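Long-range contacts in AvrRxo1-ORF1 (Xanthomonas oryzae pv. oryzicola, PDB 4Z8T), which is a type III effector with a polynucleotide kinase domain, and probably transfers phosphate from a nucleotide bound at a P-loop: residues A[42-47]-A[105-110]; A[99-104]-A[153-158]; A[184-189]-A[219-224]; A[240-245]-A[252-257]. One frame throughout, in Å; residues are numbered along the deposited sequence.

Contact 1: residues A[42-47]-A[105-110]; sequences KLLDQA and DVFKSS
Asp105 opens the second segment without touching helix 34-60. Its OD1 takes a salt bridge from Lys108 NZ at 2.7 Å, on the lone pair anti to the other carboxylate oxygen. OD2 is bonded to Ser98 of the AvrRxo1-ORF2 chain. Val106 does not reach helix 34-60, but its CG2 lies over one face of the Phe107 ring, offset toward the rim. Phe107 carries most of the contact. Its CG is anti to the carbonyl carbon (chi1 -65°), which sends the ring toward the helix. The ring lays its CD1-CE1-CZ side along the helix. CD1 lies 3.9 Å from Leu43 CB, and CZ lies 3.9 Å from Ala47 CB. Leu44 CD2 reaches CZ more loosely, at 4.2 Å, and the Leu44 and Phe107 side chains cross at about a right angle. Leu43 O sits in the ring plane at the edge, 3.7 Å from Phe107 CE1. That oxygen already accepts the helical bond from Ala47 N. Lys108 turns back from the interface, and its NZ also bonds His127 and Ser130. Ser110 closes the contact one turn after Phe107. Its CB meets Leu43 CD2 at 3.6 Å, so the Leu43 side chain spans Phe107 and Ser110. The contact joins helix 34-60 to the start of helix 108-113. Helix 123-141 packs against both, with Phe137 on Leu44 and Ala47 and Leu133 on Phe107.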
loop_
_atom_site.group_PDB
_atom_site.type_symbol
_atom_site.label_atom_id
_atom_site.label_comp_id
_atom_site.label_asym_id
_atom_site.label_seq_id
_atom_site.Cartn_x
_atom_site.Cartn_y
_atom_site.Cartn_z
ATOM N N LYS A 42 -17.232 -41.661 19.983
ATOM C CA LYS A 42 -16.595 -42.338 18.869
ATOM C C LYS A 42 -15.588 -41.417 18.188
ATOM O O LYS A 42 -14.462 -41.821 17.913
ATOM C CB LYS A 42 -17.629 -42.794 17.844
ATOM C CG LYS A 42 -17.005 -43.586 16.712
ATOM C CD LYS A 42 -17.999 -43.947 15.617
ATOM C CE LYS A 42 -18.288 -42.763 14.711
ATOM N NZ LYS A 42 -18.944 -43.191 13.435
ATOM N N LEU A 43 -15.997 -40.187 17.914
ATOM C CA LEU A 43 -15.105 -39.258 17.227
ATOM C C LEU A 43 -13.892 -38.892 18.079
ATOM O O LEU A 43 -12.784 -38.745 17.545
ATOM C CB LEU A 43 -15.859 -38.008 16.782
ATOM C CG LEU A 43 -17.009 -38.299 15.812
ATOM C CD1 LEU A 43 -17.648 -36.997 15.373
ATOM C CD2 LEU A 43 -16.527 -39.069 14.613
ATOM N N LEU A 44 -14.092 -38.752 19.388
ATOM C CA LEU A 44 -12.976 -38.416 20.276
ATOM C C LEU A 44 -12.019 -39.589 20.389
ATOM O O LEU A 44 -10.803 -39.396 20.452
ATOM C CB LEU A 44 -13.470 -37.989 21.660
ATOM C CG LEU A 44 -14.127 -36.612 21.708
ATOM C CD1 LEU A 44 -14.793 -36.343 23.043
ATOM C CD2 LEU A 44 -13.096 -35.522 21.405
ATOM N N ASP A 45 -12.556 -40.808 20.401
ATOM C CA ASP A 45 -11.698 -41.989 20.436
ATOM C C ASP A 45 -10.823 -42.055 19.194
ATOM O O ASP A 45 -9.629 -42.367 19.276
ATOM C CB ASP A 45 -12.527 -43.274 20.546
ATOM C CG ASP A 45 -13.123 -43.472 21.924
ATOM O OD1 ASP A 45 -12.639 -42.849 22.891
ATOM O OD2 ASP A 45 -14.077 -44.269 22.046
ATOM N N GLN A 46 -11.419 -41.757 18.043
ATOM C CA GLN A 46 -10.682 -41.801 16.787
ATOM C C GLN A 46 -9.566 -40.755 16.775
ATOM O O GLN A 46 -8.422 -41.051 16.422
ATOM C CB GLN A 46 -11.626 -41.566 15.607
ATOM C CG GLN A 46 -12.602 -42.713 15.364
ATOM C CD GLN A 46 -13.577 -42.428 14.229
ATOM O OE1 GLN A 46 -13.551 -41.354 13.616
ATOM N NE2 GLN A 46 -14.441 -43.396 13.938
ATOM N N ALA A 47 -9.918 -39.536 17.159
ATOM C CA ALA A 47 -8.968 -38.421 17.164
ATOM C C ALA A 47 -7.830 -38.699 18.136
ATOM O O ALA A 47 -6.650 -38.435 17.849
ATOM C CB ALA A 47 -9.688 -37.130 17.534
ATOM N N ASP A 105 -12.244 -28.096 12.793
ATOM C CA ASP A 105 -12.648 -28.523 11.463
ATOM C C ASP A 105 -12.514 -30.022 11.176
ATOM O O ASP A 105 -13.193 -30.535 10.286
ATOM C CB ASP A 105 -11.893 -27.713 10.409
ATOM C CG ASP A 105 -12.208 -26.239 10.484
ATOM O OD1 ASP A 105 -13.334 -25.892 10.899
ATOM O OD2 ASP A 105 -11.325 -25.426 10.141
ATOM N N VAL A 106 -11.654 -30.727 11.915
ATOM C CA VAL A 106 -11.472 -32.161 11.678
ATOM C C VAL A 106 -12.708 -32.982 12.045
ATOM O O VAL A 106 -12.835 -34.125 11.604
ATOM C CB VAL A 106 -10.252 -32.773 12.427
ATOM C CG1 VAL A 106 -8.953 -32.045 12.063
ATOM C CG2 VAL A 106 -10.489 -32.787 13.931
ATOM N N PHE A 107 -13.599 -32.409 12.854
ATOM C CA PHE A 107 -14.804 -33.139 13.285
ATOM C C PHE A 107 -16.007 -32.831 12.418
ATOM O O PHE A 107 -17.045 -33.498 12.539
ATOM C CB PHE A 107 -15.164 -32.812 14.737
ATOM C CG PHE A 107 -14.131 -33.268 15.736
ATOM C CD1 PHE A 107 -13.984 -34.616 16.024
ATOM C CD2 PHE A 107 -13.311 -32.350 16.386
ATOM C CE1 PHE A 107 -13.041 -35.057 16.934
ATOM C CE2 PHE A 107 -12.360 -32.781 17.301
ATOM C CZ PHE A 107 -12.228 -34.139 17.581
ATOM N N LYS A 108 -15.885 -31.818 11.566
ATOM C CA LYS A 108 -17.049 -31.263 10.876
ATOM C C LYS A 108 -17.705 -32.203 9.885
ATOM O O LYS A 108 -18.929 -32.285 9.843
ATOM C CB LYS A 108 -16.706 -29.936 10.188
ATOM C CG LYS A 108 -16.649 -28.767 11.155
ATOM C CD LYS A 108 -16.533 -27.446 10.401
ATOM C CE LYS A 108 -16.735 -26.273 11.331
ATOM N NZ LYS A 108 -15.632 -26.225 12.323
ATOM N N SER A 109 -16.908 -32.913 9.096
ATOM C CA SER A 109 -17.469 -33.822 8.111
ATOM C C SER A 109 -18.275 -34.924 8.803
ATOM O O SER A 109 -19.409 -35.217 8.406
ATOM C CB SER A 109 -16.363 -34.439 7.256
ATOM O OG SER A 109 -16.910 -35.346 6.315
ATOM N N SER A 110 -17.700 -35.510 9.849
ATOM C CA SER A 110 -18.379 -36.576 10.576
ATOM C C SER A 110 -19.661 -36.070 11.221
ATOM O O SER A 110 -20.688 -36.753 11.196
ATOM C CB SER A 110 -17.466 -37.202 11.633
ATOM O OG SER A 110 -16.453 -37.989 11.030
#

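Contact 2: residues A[99-104]-A[153-158]; sequences KGCVNP and SIVVDK
The loop 99-104 runs beside strand 154-157, the two directions 31° apart, and pairs with it in parallel fashion through a single beta bridge between Val102 and Val156. Val102 N donates to Val155 O at 2.7 Å, nearly along the C=O axis. Val102 O accepts from Asp157 N at 3.0 Å. One water extends the pairing, accepting from Val155 N and donating to Gly100 O. Cys101 SG lies against Val155 CG1 at 3.6 Å. Val102 CG1, anti to its backbone N, meets Lys158 CE at 3.9 Å; the extended lysine carries NZ on to Tyr169 OH. Asn103 and Asp157 lie side by side, both with CG anti to the backbone N. Their amide and carboxylate planes are 79° apart, and the bond from Asn103 ND2 to Asp157 OD2 is weak, at 3.2 Å. Asn103 OD1 accepts from Asp105 N and from a second water, which also donates to Asp157 O. The strand's other edge pairs with strand 66-71. The Asp157 side chain touches the probable P-loop. Asn103 thus flanks an acidic group beside the likely phosphate-binding loop, but the weak bond can orient that carboxylate only loosely.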
loop_
_atom_site.group_PDB
_atom_site.type_symbol
_atom_site.label_atom_id
_atom_site.label_comp_id
_atom_site.label_asym_id
_atom_site.label_seq_id
_atom_site.Cartn_x
_atom_site.Cartn_y
_atom_site.Cartn_z
ATOM N N LYS A 99 -4.361 -36.893 10.071
ATOM C CA LYS A 99 -5.265 -36.777 11.208
ATOM C C LYS A 99 -4.514 -36.651 12.536
ATOM O O LYS A 99 -3.333 -36.997 12.622
ATOM C CB LYS A 99 -6.212 -37.980 11.248
ATOM C CG LYS A 99 -7.091 -38.093 10.003
ATOM C CD LYS A 99 -8.087 -39.234 10.129
ATOM C CE LYS A 99 -7.388 -40.578 10.161
ATOM N NZ LYS A 99 -6.708 -40.888 8.873
ATOM N N GLY A 100 -5.202 -36.150 13.560
ATOM C CA GLY A 100 -4.647 -36.136 14.906
ATOM C C GLY A 100 -4.337 -34.750 15.443
ATOM O O GLY A 100 -3.936 -34.603 16.603
ATOM N N CYS A 101 -4.531 -33.728 14.613
ATOM C CA CYS A 101 -4.239 -32.354 15.018
ATOM C C CYS A 101 -5.409 -31.713 15.753
ATOM O O CYS A 101 -6.579 -32.075 15.529
ATOM C CB CYS A 101 -3.878 -31.499 13.797
ATOM S SG CYS A 101 -2.473 -32.132 12.855
ATOM N N VAL A 102 -5.098 -30.770 16.642
ATOM C CA VAL A 102 -6.134 -29.994 17.325
ATOM C C VAL A 102 -6.675 -28.901 16.411
ATOM O O VAL A 102 -5.970 -27.954 16.068
ATOM C CB VAL A 102 -5.622 -29.350 18.616
ATOM C CG1 VAL A 102 -6.731 -28.530 19.269
ATOM C CG2 VAL A 102 -5.126 -30.418 19.567
ATOM N N ASN A 103 -7.942 -29.053 16.029
ATOM C CA ASN A 103 -8.571 -28.237 15.004
ATOM C C ASN A 103 -10.037 -28.660 14.956
ATOM O O ASN A 103 -10.315 -29.816 14.655
ATOM C CB ASN A 103 -7.904 -28.549 13.661
ATOM C CG ASN A 103 -8.464 -27.742 12.514
ATOM O OD1 ASN A 103 -9.466 -27.040 12.648
ATOM N ND2 ASN A 103 -7.813 -27.845 11.358
ATOM N N PRO A 104 -10.971 -27.736 15.241
ATOM C CA PRO A 104 -12.404 -28.084 15.210
ATOM C C PRO A 104 -12.852 -28.600 13.855
ATOM O O PRO A 104 -13.736 -29.452 13.766
ATOM C CB PRO A 104 -13.105 -26.752 15.507
ATOM C CG PRO A 104 -12.080 -25.693 15.240
ATOM C CD PRO A 104 -10.754 -26.319 15.581
ATOM N N SER A 153 3.776 -35.105 22.288
ATOM C CA SER A 153 3.807 -33.946 21.398
ATOM C C SER A 153 2.454 -33.820 20.720
ATOM O O SER A 153 1.783 -34.822 20.449
ATOM C CB SER A 153 4.890 -34.103 20.335
ATOM O OG SER A 153 6.174 -33.867 20.895
ATOM N N ILE A 154 2.047 -32.588 20.451
ATOM C CA ILE A 154 0.731 -32.339 19.869
ATOM C C ILE A 154 0.841 -31.273 18.791
ATOM O O ILE A 154 1.817 -30.531 18.729
ATOM C CB ILE A 154 -0.316 -31.913 20.935
ATOM C CG1 ILE A 154 0.079 -30.581 21.588
ATOM C CG2 ILE A 154 -0.489 -32.996 21.987
ATOM C CD1 ILE A 154 -0.918 -30.089 22.660
ATOM N N VAL A 155 -0.177 -31.199 17.943
ATOM C CA VAL A 155 -0.183 -30.228 16.855
ATOM C C VAL A 155 -1.424 -29.368 16.942
ATOM O O VAL A 155 -2.537 -29.888 17.021
ATOM C CB VAL A 155 -0.179 -30.917 15.474
ATOM C CG1 VAL A 155 -0.064 -29.870 14.361
ATOM C CG2 VAL A 155 0.941 -31.916 15.380
ATOM N N VAL A 156 -1.235 -28.052 16.939
ATOM C CA VAL A 156 -2.352 -27.119 16.991
ATOM C C VAL A 156 -2.405 -26.417 15.647
ATOM O O VAL A 156 -1.476 -25.720 15.250
ATOM C CB VAL A 156 -2.207 -26.103 18.138
ATOM C CG1 VAL A 156 -3.403 -25.135 18.158
ATOM C CG2 VAL A 156 -2.112 -26.831 19.465
ATOM N N ASP A 157 -3.502 -26.666 14.940
ATOM C CA ASP A 157 -3.705 -26.230 13.585
ATOM C C ASP A 157 -4.900 -25.277 13.593
ATOM O O ASP A 157 -6.026 -25.690 13.335
ATOM C CB ASP A 157 -4.037 -27.478 12.764
ATOM C CG ASP A 157 -4.183 -27.194 11.305
ATOM O OD1 ASP A 157 -3.796 -26.089 10.865
ATOM O OD2 ASP A 157 -4.677 -28.094 10.594
ATOM N N LYS A 158 -4.649 -24.013 13.929
ATOM C CA LYS A 158 -5.687 -23.005 14.089
ATOM C C LYS A 158 -5.101 -21.711 13.573
ATOM O O LYS A 158 -3.883 -21.610 13.383
ATOM C CB LYS A 158 -6.047 -22.815 15.565
ATOM C CG LYS A 158 -6.700 -24.011 16.237
ATOM C CD LYS A 158 -7.038 -23.642 17.673
ATOM C CE LYS A 158 -7.614 -24.816 18.430
ATOM N NZ LYS A 158 -8.266 -24.342 19.680
HETATM O O HOH W 1 -1.895 -33.537 18.133
HETATM O O HOH W 2 -8.522 -24.240 12.202
#

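Contact 3: residues A[184-189]-A[219-224]; sequences DIDAPL and AVRSNR. With SO4 (sulfate ion), chain F.
Two arginines of segment 219-224 grip two aspartates of segment 184-189 in one salt-bridge network. Arg224 meets Asp184 side-on: NE donates to OD2 at 2.8 Å and NH2 to OD1 at 2.9 Å. Both bonds are nearly straight, but reach the oxygens from above the carboxylate plane. Arg221 holds Asp186 in the same two-nitrogen way, NE to OD1 at 2.9 Å and NH2 to OD2 at 2.8 Å. Here both oxygens use their syn lone pairs. Arg224 NH1 ties the pairs together by a 2.8 Å bond to Asp186 OD1, which therefore accepts from both arginines. A bend at chi3 (-83°) turns the Arg224 guanidinium across the two acids. Water links Arg224 NH2 to Ile185 O. At its edge, Arg221 also holds a sulfate ion with two nitrogens, NH2 to sulfate O3 at 2.8 Å and NH1 to sulfate O2. Pro188 CG also touches sulfate O3, at 3.5 Å. Val220 O lies over one face of the Arg224 guanidinium. Arg71 makes a further salt bridge to Asp184, and Ser275 O accepts from Arg221 NH1. These groups are buried, so the opposite charges probably sustain each other's ionisation. The network fastens helices 210-222 and 224-233 to the end of strand 179-185 and the following loop. Asp186 fixes the arginine that holds the sulfate, which probably comes from the crystallisation liquor but may mark an anion-binding spot.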
loop_
_atom_site.group_PDB
_atom_site.type_symbol
_atom_site.label_atom_id
_atom_site.label_comp_id
_atom_site.label_asym_id
_atom_site.label_seq_id
_atom_site.Cartn_x
_atom_site.Cartn_y
_atom_site.Cartn_z
ATOM N N ASP A 184 4.662 -19.851 11.118
ATOM C CA ASP A 184 3.682 -18.805 10.874
ATOM C C ASP A 184 3.700 -18.584 9.363
ATOM O O ASP A 184 4.752 -18.340 8.780
ATOM C CB ASP A 184 4.149 -17.558 11.626
ATOM C CG ASP A 184 3.121 -16.454 11.660
ATOM O OD1 ASP A 184 1.995 -16.637 11.145
ATOM O OD2 ASP A 184 3.453 -15.386 12.213
ATOM N N ILE A 185 2.536 -18.722 8.731
ATOM C CA ILE A 185 2.455 -18.785 7.275
ATOM C C ILE A 185 1.541 -17.677 6.778
ATOM O O ILE A 185 0.389 -17.574 7.203
ATOM C CB ILE A 185 1.884 -20.150 6.821
ATOM C CG1 ILE A 185 2.798 -21.303 7.294
ATOM C CG2 ILE A 185 1.777 -20.177 5.294
ATOM C CD1 ILE A 185 2.255 -22.108 8.470
ATOM N N ASP A 186 2.068 -16.837 5.890
ATOM C CA ASP A 186 1.318 -15.696 5.367
ATOM C C ASP A 186 1.156 -15.767 3.858
ATOM O O ASP A 186 2.069 -16.199 3.148
ATOM C CB ASP A 186 2.047 -14.391 5.675
ATOM C CG ASP A 186 1.245 -13.183 5.267
ATOM O OD1 ASP A 186 0.423 -12.728 6.095
ATOM O OD2 ASP A 186 1.398 -12.694 4.120
ATOM N N ALA A 187 -0.010 -15.335 3.384
ATOM C CA ALA A 187 -0.224 -15.075 1.966
ATOM C C ALA A 187 -1.067 -13.820 1.836
ATOM O O ALA A 187 -1.804 -13.465 2.755
ATOM C CB ALA A 187 -0.931 -16.255 1.313
ATOM N N PRO A 188 -0.975 -13.143 0.688
ATOM C CA PRO A 188 -1.837 -11.985 0.450
ATOM C C PRO A 188 -3.299 -12.387 0.574
ATOM O O PRO A 188 -3.636 -13.548 0.310
ATOM C CB PRO A 188 -1.521 -11.608 -1.003
ATOM C CG PRO A 188 -0.141 -12.114 -1.235
ATOM C CD PRO A 188 0.010 -13.351 -0.390
ATOM N N LEU A 189 -4.144 -11.445 0.973
ATOM C CA LEU A 189 -5.556 -11.737 1.179
ATOM C C LEU A 189 -6.191 -12.348 -0.054
ATOM O O LEU A 189 -6.960 -13.294 0.055
ATOM C CB LEU A 189 -6.301 -10.473 1.588
ATOM C CG LEU A 189 -7.821 -10.562 1.753
ATOM C CD1 LEU A 189 -8.228 -11.671 2.707
ATOM C CD2 LEU A 189 -8.336 -9.221 2.269
ATOM N N ALA A 219 -6.257 -9.739 11.552
ATOM C CA ALA A 219 -5.832 -10.189 12.873
ATOM C C ALA A 219 -4.463 -10.859 12.837
ATOM O O ALA A 219 -3.609 -10.591 13.686
ATOM C CB ALA A 219 -6.846 -11.118 13.458
ATOM N N VAL A 220 -4.247 -11.740 11.864
ATOM C CA VAL A 220 -2.992 -12.477 11.829
ATOM C C VAL A 220 -1.806 -11.555 11.556
ATOM O O VAL A 220 -0.739 -11.714 12.147
ATOM C CB VAL A 220 -3.043 -13.683 10.841
ATOM C CG1 VAL A 220 -2.852 -13.231 9.425
ATOM C CG2 VAL A 220 -1.996 -14.731 11.227
ATOM N N ARG A 221 -2.000 -10.559 10.701
ATOM C CA ARG A 221 -0.926 -9.637 10.417
ATOM C C ARG A 221 -0.688 -8.661 11.571
ATOM O O ARG A 221 0.452 -8.417 11.944
ATOM C CB ARG A 221 -1.189 -8.897 9.101
ATOM C CG ARG A 221 -0.984 -9.815 7.905
ATOM C CD ARG A 221 -0.474 -9.043 6.760
ATOM N NE ARG A 221 -0.157 -9.880 5.599
ATOM C CZ ARG A 221 0.016 -9.390 4.385
ATOM N NH1 ARG A 221 -0.086 -8.079 4.183
ATOM N NH2 ARG A 221 0.283 -10.209 3.378
ATOM N N SER A 222 -1.765 -8.119 12.130
ATOM C CA SER A 222 -1.635 -7.090 13.171
ATOM C C SER A 222 -0.954 -7.599 14.437
ATOM O O SER A 222 -0.298 -6.830 15.156
ATOM C CB SER A 222 -3.004 -6.498 13.529
ATOM O OG SER A 222 -3.540 -5.789 12.422
ATOM N N ASN A 223 -1.114 -8.888 14.718
ATOM C CA ASN A 223 -0.568 -9.473 15.934
ATOM C C ASN A 223 0.681 -10.310 15.727
ATOM O O ASN A 223 1.179 -10.921 16.663
ATOM C CB ASN A 223 -1.639 -10.297 16.640
ATOM C CG ASN A 223 -2.739 -9.433 17.183
ATOM O OD1 ASN A 223 -2.504 -8.623 18.082
ATOM N ND2 ASN A 223 -3.945 -9.585 16.649
ATOM N N ARG A 224 1.199 -10.321 14.504
ATOM C CA ARG A 224 2.358 -11.139 14.171
ATOM C C ARG A 224 3.617 -10.784 14.965
ATOM O O ARG A 224 4.321 -11.672 15.452
ATOM C CB ARG A 224 2.622 -11.019 12.663
ATOM C CG ARG A 224 3.819 -11.798 12.151
ATOM C CD ARG A 224 3.616 -12.075 10.681
ATOM N NE ARG A 224 2.768 -13.251 10.468
ATOM C CZ ARG A 224 1.893 -13.393 9.472
ATOM N NH1 ARG A 224 1.708 -12.414 8.604
ATOM N NH2 ARG A 224 1.206 -14.532 9.355
HETATM S S SO4 F . 0.140 -8.184 0.365
HETATM O O1 SO4 F . 0.405 -7.952 -1.053
HETATM O O2 SO4 F . 0.607 -7.061 1.166
HETATM O O3 SO4 F . 0.831 -9.393 0.796
HETATM O O4 SO4 F . -1.300 -8.348 0.573
HETATM O O HOH W 3 -1.367 -15.763 7.787
#

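Contact 4: residues A[240-245]-A[252-257]; sequences YRLFGT and VMVASV
Tyr240 O and Val252 O are equally well held: each has one hydrogen bond and one CA-H...O contact. Val257 N donates to Tyr240 O at 2.8 Å, on a lone pair, and Ser256 CA adds the weaker contact; Val252 O takes Gly244 N and Phe243 CA. Tyr240 N returns a bond to Val257 O, closing a hydrogen-bonded antiparallel pair. Gly244 and Val252 form the same reciprocal pair at the other end, both bonds 2.9 Å. Between them, Leu242 N donates to Ala255 O, while Leu242 O accepts from Val254 N instead. The register slips by one residue here, a beta bulge, and the Val254 psi of -46° breaks the extended run. Val254 CG2 packs on Gly244 N at 3.5 Å, where the glycine leaves room. Val254 CG1 lies 3.9 Å from Leu242 CD2, the two side chains side by side and pointing the same way. Selenomethionine Met253 faces Phe243 across the strands in a non-hydrogen-bonded pair. Bends at chi2 and chi3 bring its SE over one face of the Phe243 ring, 4.3 Å from the centroid, a Met-aromatic contact. Its CE touches Phe243 CZ at 3.7 Å and also packs along Arg241 CD. The Arg241 guanidinium runs on to Lys85 O. Tyr240 CB meets Val257 CB on the Leu242 face, and the Tyr240 hydroxyl is bonded to Asp184. Helix 267-272 packs on this side through Leu269 and Tyr270. The first strand of this bulged beta hairpin is the last parallel strand of the probable P-loop kinase sheet, beside strand 179-185; strand 251-258 turns back antiparallel.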
loop_
_atom_site.group_PDB
_atom_site.type_symbol
_atom_site.label_atom_id
_atom_site.label_comp_id
_atom_site.label_asym_id
_atom_site.label_seq_id
_atom_site.Cartn_x
_atom_site.Cartn_y
_atom_site.Cartn_z
ATOM N N TYR A 240 10.700 -20.208 16.164
ATOM C CA TYR A 240 9.707 -19.499 15.352
ATOM C C TYR A 240 10.237 -19.323 13.928
ATOM O O TYR A 240 11.368 -18.892 13.726
ATOM C CB TYR A 240 9.418 -18.118 15.960
ATOM C CG TYR A 240 8.534 -17.256 15.088
ATOM C CD1 TYR A 240 9.083 -16.471 14.074
ATOM C CD2 TYR A 240 7.156 -17.238 15.259
ATOM C CE1 TYR A 240 8.289 -15.699 13.255
ATOM C CE2 TYR A 240 6.343 -16.450 14.442
ATOM C CZ TYR A 240 6.924 -15.689 13.439
ATOM O OH TYR A 240 6.131 -14.902 12.629
ATOM N N ARG A 241 9.401 -19.631 12.932
ATOM C CA ARG A 241 9.738 -19.318 11.542
ATOM C C ARG A 241 8.528 -18.705 10.879
ATOM O O ARG A 241 7.401 -19.175 11.079
ATOM C CB ARG A 241 10.135 -20.584 10.775
ATOM C CG ARG A 241 11.527 -21.092 11.113
ATOM C CD ARG A 241 11.802 -22.415 10.399
ATOM N NE ARG A 241 11.043 -23.503 11.024
ATOM C CZ ARG A 241 10.732 -24.636 10.406
ATOM N NH1 ARG A 241 11.107 -24.819 9.145
ATOM N NH2 ARG A 241 10.034 -25.566 11.041
ATOM N N LEU A 242 8.763 -17.664 10.090
ATOM C CA LEU A 242 7.706 -16.973 9.364
ATOM C C LEU A 242 7.948 -17.150 7.885
ATOM O O LEU A 242 9.012 -16.820 7.392
ATOM C CB LEU A 242 7.765 -15.473 9.658
ATOM C CG LEU A 242 6.884 -14.567 8.778
ATOM C CD1 LEU A 242 5.390 -14.910 8.889
ATOM C CD2 LEU A 242 7.131 -13.124 9.217
ATOM N N PHE A 243 6.943 -17.653 7.172
ATOM C CA PHE A 243 7.072 -17.829 5.723
ATOM C C PHE A 243 6.061 -16.935 5.066
ATOM O O PHE A 243 4.919 -16.898 5.495
ATOM C CB PHE A 243 6.790 -19.283 5.320
ATOM C CG PHE A 243 7.808 -20.258 5.834
ATOM C CD1 PHE A 243 8.977 -20.504 5.133
ATOM C CD2 PHE A 243 7.610 -20.907 7.048
ATOM C CE1 PHE A 243 9.928 -21.408 5.630
ATOM C CE2 PHE A 243 8.554 -21.809 7.538
ATOM C CZ PHE A 243 9.701 -22.052 6.841
ATOM N N GLY A 244 6.487 -16.212 4.036
ATOM C CA GLY A 244 5.604 -15.324 3.307
ATOM C C GLY A 244 5.585 -15.742 1.857
ATOM O O GLY A 244 6.311 -16.658 1.468
ATOM N N THR A 245 4.755 -15.076 1.068
ATOM C CA THR A 245 4.535 -15.498 -0.312
ATOM C C THR A 245 5.126 -14.482 -1.279
ATOM O O THR A 245 4.770 -13.304 -1.255
ATOM C CB THR A 245 3.035 -15.686 -0.581
ATOM O OG1 THR A 245 2.494 -16.620 0.367
ATOM C CG2 THR A 245 2.810 -16.223 -2.020
ATOM N N VAL A 252 8.628 -18.266 0.973
ATOM C CA VAL A 252 10.022 -17.997 1.286
ATOM C C VAL A 252 10.117 -17.643 2.758
ATOM O O VAL A 252 9.156 -17.130 3.335
ATOM C CB VAL A 252 10.592 -16.846 0.440
ATOM C CG1 VAL A 252 10.609 -17.218 -1.039
ATOM C CG2 VAL A 252 9.755 -15.612 0.632
HETATM N N MSE A 253 11.267 -17.920 3.352
HETATM C CA MSE A 253 11.503 -17.560 4.745
HETATM C C MSE A 253 11.638 -16.055 4.857
HETATM O O MSE A 253 12.348 -15.414 4.066
HETATM C CB MSE A 253 12.785 -18.210 5.245
HETATM C CG MSE A 253 13.120 -17.830 6.645
HETATM SE SE MSE A 253 12.214 -19.035 7.855
HETATM C CE MSE A 253 13.076 -20.760 7.384
ATOM N N VAL A 254 10.970 -15.481 5.853
ATOM C CA VAL A 254 10.941 -14.032 5.988
ATOM C C VAL A 254 11.630 -13.578 7.277
ATOM O O VAL A 254 12.416 -12.637 7.264
ATOM C CB VAL A 254 9.496 -13.520 5.942
ATOM C CG1 VAL A 254 9.442 -12.019 6.298
ATOM C CG2 VAL A 254 8.924 -13.728 4.550
ATOM N N ALA A 255 11.321 -14.241 8.386
ATOM C CA ALA A 255 11.985 -13.930 9.661
ATOM C C ALA A 255 12.006 -15.197 10.497
ATOM O O ALA A 255 11.206 -16.099 10.278
ATOM C CB ALA A 255 11.254 -12.799 10.409
ATOM N N SER A 256 12.894 -15.260 11.481
ATOM C CA SER A 256 13.005 -16.475 12.276
ATOM C C SER A 256 13.628 -16.235 13.634
ATOM O O SER A 256 14.450 -15.332 13.806
ATOM C CB SER A 256 13.816 -17.547 11.526
ATOM O OG SER A 256 15.150 -17.115 11.269
ATOM N N VAL A 257 13.240 -17.050 14.605
ATOM C CA VAL A 257 13.952 -17.060 15.878
ATOM C C VAL A 257 14.258 -18.518 16.159
ATOM O O VAL A 257 13.364 -19.284 16.501
ATOM C CB VAL A 257 13.123 -16.460 17.019
ATOM C CG1 VAL A 257 14.018 -16.291 18.262
ATOM C CG2 VAL A 257 12.508 -15.107 16.624
#

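Overall arrangement
Contacts 2, 3 and 4 all reach the same mixed sheet, while contact 1 lies among helices. Contacts 1 and 2 cross along the chain; contact 3 follows, then contact 4. Contacts 1 and 2 touch, Val106 against Cys101, with centres about 12 Å apart. Contacts 3 and 4 have centres about 11 Å apart and share neighbouring strands 179-185 and 238-245, linked through the backbone by Asp184 O and Phe243 N. The centres of contacts 2 and 3 are about 19 Å apart, with strand 66-71, which leads into the probable P-loop, between their strands. Contact 1 lies across the chain's centre from contacts 3 and 4, with contact 2 between, on edge strand 154-157 of the probable kinase core.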